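Local atomic coordinates of acyl-CoA dehydrogenase (Thermus thermophilus, PDB entry 2Z1Q), a protein that probably catalyses the FAD-dependent conversion of saturated acyl-CoA thioesters to their 2,3-dehydroacyl-CoA products. Residues I143-L148 and Q180-A185; G217-K222 and S229-I234. All coordinates share one frame; numbering follows the deposited sequence.

Interaction 1: residues I143-L148 and Q180-A185; sequences IAAYCL and QWISNA. With FAD (flavin-adenine dinucleotide), chain D.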
loop_
_atom_site.group_PDB
_atom_site.type_symbol
_atom_site.label_atom_id
_atom_site.label_comp_id
_atom_site.label_asym_id
_atom_site.label_seq_id
_atom_site.Cartn_x
_atom_site.Cartn_y
_atom_site.Cartn_z
ATOM N N ILE B 143 -1.540 29.832 17.244
ATOM C CA ILE B 143 -1.441 28.759 16.261
ATOM C C ILE B 143 -2.150 29.191 14.987
ATOM O O ILE B 143 -3.251 29.738 15.041
ATOM C CB ILE B 143 -2.080 27.459 16.797
ATOM C CG1 ILE B 143 -1.370 27.041 18.087
ATOM C CG2 ILE B 143 -1.961 26.334 15.769
ATOM C CD1 ILE B 143 -1.994 25.860 18.775
ATOM N N ALA B 144 -1.538 28.947 13.836
ATOM C CA ALA B 144 -2.158 29.368 12.590
ATOM C C ALA B 144 -2.775 28.212 11.787
ATOM O O ALA B 144 -2.377 27.060 11.934
ATOM C CB ALA B 144 -1.134 30.141 11.740
ATOM N N ALA B 145 -3.767 28.545 10.961
ATOM C CA ALA B 145 -4.451 27.572 10.115
ATOM C C ALA B 145 -4.570 28.154 8.709
ATOM O O ALA B 145 -4.585 29.377 8.527
ATOM C CB ALA B 145 -5.834 27.253 10.672
ATOM N N TYR B 146 -4.678 27.269 7.726
ATOM C CA TYR B 146 -4.758 27.643 6.318
ATOM C C TYR B 146 -6.064 27.097 5.752
ATOM O O TYR B 146 -6.290 25.888 5.764
ATOM C CB TYR B 146 -3.575 27.002 5.598
ATOM C CG TYR B 146 -3.342 27.446 4.185
ATOM C CD1 TYR B 146 -2.822 28.704 3.904
ATOM C CD2 TYR B 146 -3.558 26.567 3.122
ATOM C CE1 TYR B 146 -2.511 29.078 2.592
ATOM C CE2 TYR B 146 -3.257 26.922 1.824
ATOM C CZ TYR B 146 -2.732 28.175 1.560
ATOM O OH TYR B 146 -2.426 28.510 0.263
ATOM N N CYS B 147 -6.906 27.983 5.239
ATOM C CA CYS B 147 -8.198 27.573 4.715
ATOM C C CYS B 147 -8.368 27.843 3.232
ATOM O O CYS B 147 -8.849 28.896 2.823
ATOM C CB CYS B 147 -9.312 28.260 5.509
ATOM S SG CYS B 147 -9.449 27.643 7.117
ATOM N N LEU B 148 -7.994 26.854 2.434
ATOM C CA LEU B 148 -8.076 26.964 1.000
ATOM C C LEU B 148 -9.081 25.990 0.400
ATOM O O LEU B 148 -9.951 26.383 -0.359
ATOM C CB LEU B 148 -6.693 26.731 0.400
ATOM C CG LEU B 148 -6.630 26.683 -1.124
ATOM C CD1 LEU B 148 -7.367 27.884 -1.675
ATOM C CD2 LEU B 148 -5.183 26.670 -1.600
ATOM N N GLN B 180 -13.121 23.108 3.656
ATOM C CA GLN B 180 -13.023 21.703 4.029
ATOM C C GLN B 180 -11.650 21.192 4.462
ATOM O O GLN B 180 -10.623 21.529 3.857
ATOM C CB GLN B 180 -13.504 20.858 2.842
ATOM C CG GLN B 180 -13.775 19.409 3.185
ATOM C CD GLN B 180 -15.129 19.215 3.831
ATOM O OE1 GLN B 180 -16.089 18.804 3.180
ATOM N NE2 GLN B 180 -15.219 19.527 5.119
ATOM N N TRP B 181 -11.643 20.351 5.497
ATOM C CA TRP B 181 -10.420 19.737 6.019
ATOM C C TRP B 181 -9.375 20.744 6.524
ATOM O O TRP B 181 -8.267 20.758 6.013
ATOM C CB TRP B 181 -9.735 18.885 4.928
ATOM C CG TRP B 181 -10.478 17.686 4.364
ATOM C CD1 TRP B 181 -10.932 17.534 3.078
ATOM C CD2 TRP B 181 -10.780 16.457 5.039
ATOM N NE1 TRP B 181 -11.494 16.292 2.914
ATOM C CE2 TRP B 181 -11.414 15.609 4.100
ATOM C CE3 TRP B 181 -10.575 15.989 6.344
ATOM C CZ2 TRP B 181 -11.845 14.321 4.426
ATOM C CZ3 TRP B 181 -11.006 14.703 6.668
ATOM C CH2 TRP B 181 -11.634 13.886 5.710
ATOM N N ILE B 182 -9.691 21.564 7.518
ATOM C CA ILE B 182 -8.704 22.541 7.995
ATOM C C ILE B 182 -7.874 22.026 9.168
ATOM O O ILE B 182 -8.392 21.855 10.264
ATOM C CB ILE B 182 -9.397 23.858 8.413
ATOM C CG1 ILE B 182 -9.861 24.598 7.174
ATOM C CG2 ILE B 182 -8.451 24.760 9.174
ATOM C CD1 ILE B 182 -10.953 23.914 6.452
ATOM N N SER B 183 -6.591 21.771 8.934
ATOM C CA SER B 183 -5.720 21.305 10.019
ATOM C C SER B 183 -5.571 22.414 11.062
ATOM O O SER B 183 -5.482 23.593 10.704
ATOM C CB SER B 183 -4.317 20.943 9.483
ATOM O OG SER B 183 -4.374 20.019 8.414
ATOM N N ASN B 184 -5.548 22.027 12.336
ATOM C CA ASN B 184 -5.400 22.961 13.459
ATOM C C ASN B 184 -6.658 23.783 13.764
ATOM O O ASN B 184 -6.679 24.584 14.710
ATOM C CB ASN B 184 -4.221 23.930 13.201
ATOM C CG ASN B 184 -2.844 23.240 13.221
ATOM O OD1 ASN B 184 -1.854 23.824 12.782
ATOM N ND2 ASN B 184 -2.777 22.018 13.733
ATOM N N ALA B 185 -7.711 23.579 12.980
ATOM C CA ALA B 185 -8.965 24.314 13.145
ATOM C C ALA B 185 -9.555 24.231 14.542
ATOM O O ALA B 185 -10.277 25.133 14.973
ATOM C CB ALA B 185 -9.980 23.832 12.124
HETATM P PA FAD D . -10.324 14.698 -5.238
HETATM O O1A FAD D . -10.068 14.107 -3.949
HETATM O O2A FAD D . -11.266 15.969 -5.467
HETATM O O5B FAD D . -9.252 14.433 -6.348
HETATM C C5B FAD D . -9.416 13.115 -6.869
HETATM C C4B FAD D . -8.404 13.162 -7.991
HETATM O O4B FAD D . -7.413 14.103 -8.097
HETATM C C3B FAD D . -7.918 11.821 -8.708
HETATM O O3B FAD D . -8.904 11.356 -9.637
HETATM C C2B FAD D . -6.639 12.509 -9.338
HETATM O O2B FAD D . -6.141 11.923 -10.546
HETATM C C1B FAD D . -7.393 13.803 -9.445
HETATM N N9A FAD D . -7.020 14.885 -10.307
HETATM C C8A FAD D . -7.273 16.182 -9.967
HETATM N N7A FAD D . -6.895 16.971 -10.904
HETATM C C5A FAD D . -6.351 16.244 -11.903
HETATM C C6A FAD D . -5.777 16.557 -13.172
HETATM N N6A FAD D . -5.691 17.874 -13.573
HETATM N N1A FAD D . -5.325 15.528 -13.940
HETATM C C2A FAD D . -5.431 14.259 -13.558
HETATM N N3A FAD D . -5.968 13.951 -12.395
HETATM C C4A FAD D . -6.442 14.869 -11.537
HETATM N N1 FAD D . -6.598 21.918 3.062
HETATM C C2 FAD D . -6.237 23.168 3.427
HETATM O O2 FAD D . -6.539 24.095 2.692
HETATM N N3 FAD D . -5.576 23.439 4.580
HETATM C C4 FAD D . -5.220 22.452 5.472
HETATM O O4 FAD D . -4.636 22.700 6.499
HETATM C C4X FAD D . -5.601 21.056 5.142
HETATM N N5 FAD D . -5.338 20.021 5.957
HETATM C C5X FAD D . -5.738 18.760 5.649
HETATM C C6 FAD D . -5.509 17.664 6.556
HETATM C C7 FAD D . -5.975 16.379 6.232
HETATM C C7M FAD D . -5.752 15.238 7.206
HETATM C C8 FAD D . -6.660 16.146 4.996
HETATM C C8M FAD D . -7.185 14.781 4.615
HETATM C C9 FAD D . -6.874 17.185 4.118
HETATM C C9A FAD D . -6.430 18.509 4.420
HETATM N N10 FAD D . -6.699 19.565 3.521
HETATM C C10 FAD D . -6.324 20.854 3.843
HETATM C "C1'" FAD D . -7.411 19.213 2.319
HETATM C "C2'" FAD D . -6.539 19.068 1.063
HETATM O "O2'" FAD D . -5.956 20.310 0.697
HETATM C "C3'" FAD D . -7.541 18.568 0.072
HETATM O "O3'" FAD D . -8.024 17.284 0.560
HETATM C "C4'" FAD D . -7.014 18.325 -1.315
HETATM O "O4'" FAD D . -6.518 19.505 -1.954
HETATM C "C5'" FAD D . -8.217 17.751 -1.970
HETATM O "O5'" FAD D . -8.036 17.364 -3.238
HETATM P P FAD D . -9.408 16.557 -3.433
HETATM O O1P FAD D . -9.507 15.579 -2.318
HETATM O O2P FAD D . -10.687 17.563 -3.378
HETATM O O3P FAD D . -9.197 15.820 -4.876
HETATM O O HOH W 1 -4.431 24.669 8.249
#

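Interaction 2: residues G217-K222 and S229-I234; sequences GPEEKK and STRQVI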
loop_
_atom_site.group_PDB
_atom_site.type_symbol
_atom_site.label_atom_id
_atom_site.label_comp_id
_atom_site.label_asym_id
_atom_site.label_seq_id
_atom_site.Cartn_x
_atom_site.Cartn_y
_atom_site.Cartn_z
ATOM N N GLY B 217 -16.935 22.631 12.283
ATOM C CA GLY B 217 -17.642 21.368 12.390
ATOM C C GLY B 217 -16.863 20.468 13.342
ATOM O O GLY B 217 -15.752 20.823 13.736
ATOM N N PRO B 218 -17.411 19.304 13.733
ATOM C CA PRO B 218 -16.730 18.381 14.645
ATOM C C PRO B 218 -15.444 17.844 14.041
ATOM O O PRO B 218 -15.217 17.962 12.828
ATOM C CB PRO B 218 -17.766 17.282 14.864
ATOM C CG PRO B 218 -18.487 17.257 13.567
ATOM C CD PRO B 218 -18.662 18.714 13.224
ATOM N N GLU B 219 -14.605 17.264 14.890
ATOM C CA GLU B 219 -13.336 16.709 14.449
ATOM C C GLU B 219 -13.578 15.656 13.356
ATOM O O GLU B 219 -14.402 14.750 13.518
ATOM C CB GLU B 219 -12.601 16.091 15.648
ATOM C CG GLU B 219 -11.820 17.113 16.511
ATOM C CD GLU B 219 -10.779 17.885 15.716
ATOM O OE1 GLU B 219 -10.191 17.295 14.785
ATOM O OE2 GLU B 219 -10.543 19.075 16.010
ATOM N N GLU B 220 -12.891 15.786 12.226
ATOM C CA GLU B 220 -13.072 14.804 11.161
ATOM C C GLU B 220 -12.537 13.472 11.666
ATOM O O GLU B 220 -11.560 13.441 12.417
ATOM C CB GLU B 220 -12.293 15.207 9.903
ATOM C CG GLU B 220 -12.846 16.410 9.151
ATOM C CD GLU B 220 -14.144 16.105 8.436
ATOM O OE1 GLU B 220 -14.559 14.925 8.444
ATOM O OE2 GLU B 220 -14.742 17.040 7.862
ATOM N N LYS B 221 -13.168 12.370 11.286
ATOM C CA LYS B 221 -12.657 11.072 11.701
ATOM C C LYS B 221 -11.909 10.474 10.510
ATOM O O LYS B 221 -12.515 10.131 9.504
ATOM C CB LYS B 221 -13.801 10.155 12.133
ATOM C CG LYS B 221 -14.617 10.678 13.322
ATOM C CD LYS B 221 -15.517 9.579 13.864
ATOM C CE LYS B 221 -16.147 9.946 15.210
ATOM N NZ LYS B 221 -17.269 10.911 15.085
ATOM N N LYS B 222 -10.587 10.368 10.605
ATOM C CA LYS B 222 -9.831 9.828 9.477
ATOM C C LYS B 222 -9.121 8.514 9.777
ATOM O O LYS B 222 -9.091 8.064 10.923
ATOM C CB LYS B 222 -8.832 10.861 8.970
ATOM C CG LYS B 222 -8.025 11.545 10.047
ATOM C CD LYS B 222 -8.603 12.918 10.379
ATOM C CE LYS B 222 -7.899 13.564 11.585
ATOM N NZ LYS B 222 -6.602 14.234 11.284
ATOM N N SER B 229 -5.593 17.863 14.468
ATOM C CA SER B 229 -6.938 18.442 14.470
ATOM C C SER B 229 -7.295 18.813 13.059
ATOM O O SER B 229 -6.535 19.528 12.391
ATOM C CB SER B 229 -7.029 19.709 15.324
ATOM O OG SER B 229 -8.166 20.484 14.936
ATOM N N THR B 230 -8.454 18.337 12.613
ATOM C CA THR B 230 -8.941 18.646 11.281
ATOM C C THR B 230 -10.454 18.851 11.363
ATOM O O THR B 230 -11.208 17.944 11.719
ATOM C CB THR B 230 -8.626 17.511 10.277
ATOM O OG1 THR B 230 -7.377 16.896 10.607
ATOM C CG2 THR B 230 -8.519 18.079 8.874
ATOM N N ARG B 231 -10.901 20.055 11.047
ATOM C CA ARG B 231 -12.318 20.366 11.110
ATOM C C ARG B 231 -12.729 21.166 9.899
ATOM O O ARG B 231 -11.899 21.688 9.157
ATOM C CB ARG B 231 -12.646 21.186 12.369
ATOM C CG ARG B 231 -12.563 20.446 13.703
ATOM C CD ARG B 231 -12.462 21.449 14.860
ATOM N NE ARG B 231 -12.533 20.820 16.179
ATOM C CZ ARG B 231 -13.653 20.669 16.883
ATOM N NH1 ARG B 231 -14.815 21.099 16.399
ATOM N NH2 ARG B 231 -13.610 20.090 18.077
ATOM N N GLN B 232 -14.031 21.269 9.704
ATOM C CA GLN B 232 -14.567 22.035 8.603
ATOM C C GLN B 232 -14.768 23.438 9.171
ATOM O O GLN B 232 -15.223 23.589 10.305
ATOM C CB GLN B 232 -15.897 21.436 8.180
ATOM C CG GLN B 232 -16.453 21.987 6.921
ATOM C CD GLN B 232 -17.775 21.352 6.584
ATOM O OE1 GLN B 232 -18.758 21.536 7.297
ATOM N NE2 GLN B 232 -17.808 20.594 5.496
ATOM N N VAL B 233 -14.383 24.459 8.415
ATOM C CA VAL B 233 -14.558 25.832 8.879
ATOM C C VAL B 233 -15.690 26.478 8.090
ATOM O O VAL B 233 -15.644 26.537 6.863
ATOM C CB VAL B 233 -13.256 26.666 8.713
ATOM C CG1 VAL B 233 -13.507 28.108 9.126
ATOM C CG2 VAL B 233 -12.146 26.074 9.571
ATOM N N ILE B 234 -16.710 26.953 8.798
ATOM C CA ILE B 234 -17.859 27.583 8.161
ATOM C C ILE B 234 -17.835 29.101 8.330
ATOM O O ILE B 234 -17.476 29.601 9.387
ATOM C CB ILE B 234 -19.179 27.032 8.762
ATOM C CG1 ILE B 234 -19.310 25.536 8.454
ATOM C CG2 ILE B 234 -20.369 27.821 8.226
ATOM C CD1 ILE B 234 -20.463 24.852 9.171
HETATM O O HOH W 2 -16.046 19.187 10.430
HETATM O O HOH W 3 -10.331 19.506 18.667
#

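Interaction 1: residues I143-L148 and Q180-A185
Cys147 and Ile182 form the tight end of this wholly buried contact. Cys147 SG lies 3.1 Å from Ile182 CG1, and the methyl CG2 of Ile182 reaches 3.9 Å to Ala145 CB. Ile182 can serve both partners because its two branches diverge: CG2 is anti to the backbone N while CG1 lies beside it (chi1 -73°), the sulfur lying against CG1, with CG2 a little farther off. Val233 of strand 230-235 packs against Cys147 and Ile182 alike. Toward the flavin the direct packing gives way to polar bridges. Water 1 links the two segments: it accepts a hydrogen bond from Tyr146 N (2.7 Å) and sits within bonding distance of Ser183 O and the flavin O4. Each segment also grips the isoalloxazine. FAD N3 donates to Tyr146 O at 2.8 Å, and Leu148 N to FAD O2 at 3.1 Å, so two backbone groups of this segment bond the pyrimidine part; Ser183 adds a longer N-H bond to O4 and, through OG, a 2.6 Å hydrogen bond to FAD N5. Trp181 brings CB to 3.4 Å from FAD N10, and the flavin methyl C8M lies over one face of its indole, near the rim. Ser183 is the second residue of a type II turn, Ile182 to Ala185. Backbone grip on the pyrimidine, a hydroxyl on N5 and a tryptophan beside the ring system together mark the flavin site of acyl-CoA dehydrogenases.

Interaction 2: residues G217-K222 and S229-I234
In the irregular connection between the antiparallel strands 214-216 and 230-235, Glu219 folds back onto Ser229, Thr230 and Arg231, illustrating how one carboxylate can fasten a loop to the strand that follows it. Its chain is bent at chi2 (-58°), which carries the two oxygens down to the strand. Glu219 OE1 takes Thr230 N at 3.0 Å through its syn lone pair, and Glu219 OE2 likewise takes Ser229 OG at 3.0 Å; that same OG is also hydrogen-bonded to the backbone N of Gly186. Glu219 OE2 further makes a salt bridge to Arg231 NE at 2.7 Å; the hydrogen bond within it is bent and weak, and the carboxylate and guanidinium planes stand 83° apart. Water 3 donates to OE2 as well, and Glu219 N lies over the centre of one guanidinium face. These bonds lie in the middle beta domain, where Thr230 touches FAD and Thr230 OG1 receives Lys222 NZ at 2.9 Å, an ammonium that also binds Ile225 O. Backbone bonds fix the loop at two further points: Glu220 N to Thr230 O (2.8 Å), nearly linear at 174°, and Gly217 N to Gln232 O (2.8 Å). Between these points water 2 bridges the two segments, donating to Pro218 O and accepting from Gln232 N. Arg231 NH1 reaches back to Gly217 O in a weak bond of 2.8 Å.

In the fold
Interaction 1 closes before interaction 2 begins along the chain, yet their centres lie about 9 Å apart, on neighbouring strands of one mixed sheet in the middle domain. Strands 172-183 and 230-235 run antiparallel, joined by probable hydrogen bonds from Ile182 N to Arg231 O (2.8 Å) and from Asn184 N to Ser229 O (2.7 Å), while Trp181 CZ3 packs 3.5 Å from Glu220 CB. Segment 180-185 is shared ground: its side chains meet 143-148, and its backbone pairs with 229-234. Loop 217-222 therefore packs next to two flavin-pocket residues, Trp181 and Thr230. The second subunit reaches Trp181 in one contact and Lys222 in the other, so this region meets both cofactor and partner subunit.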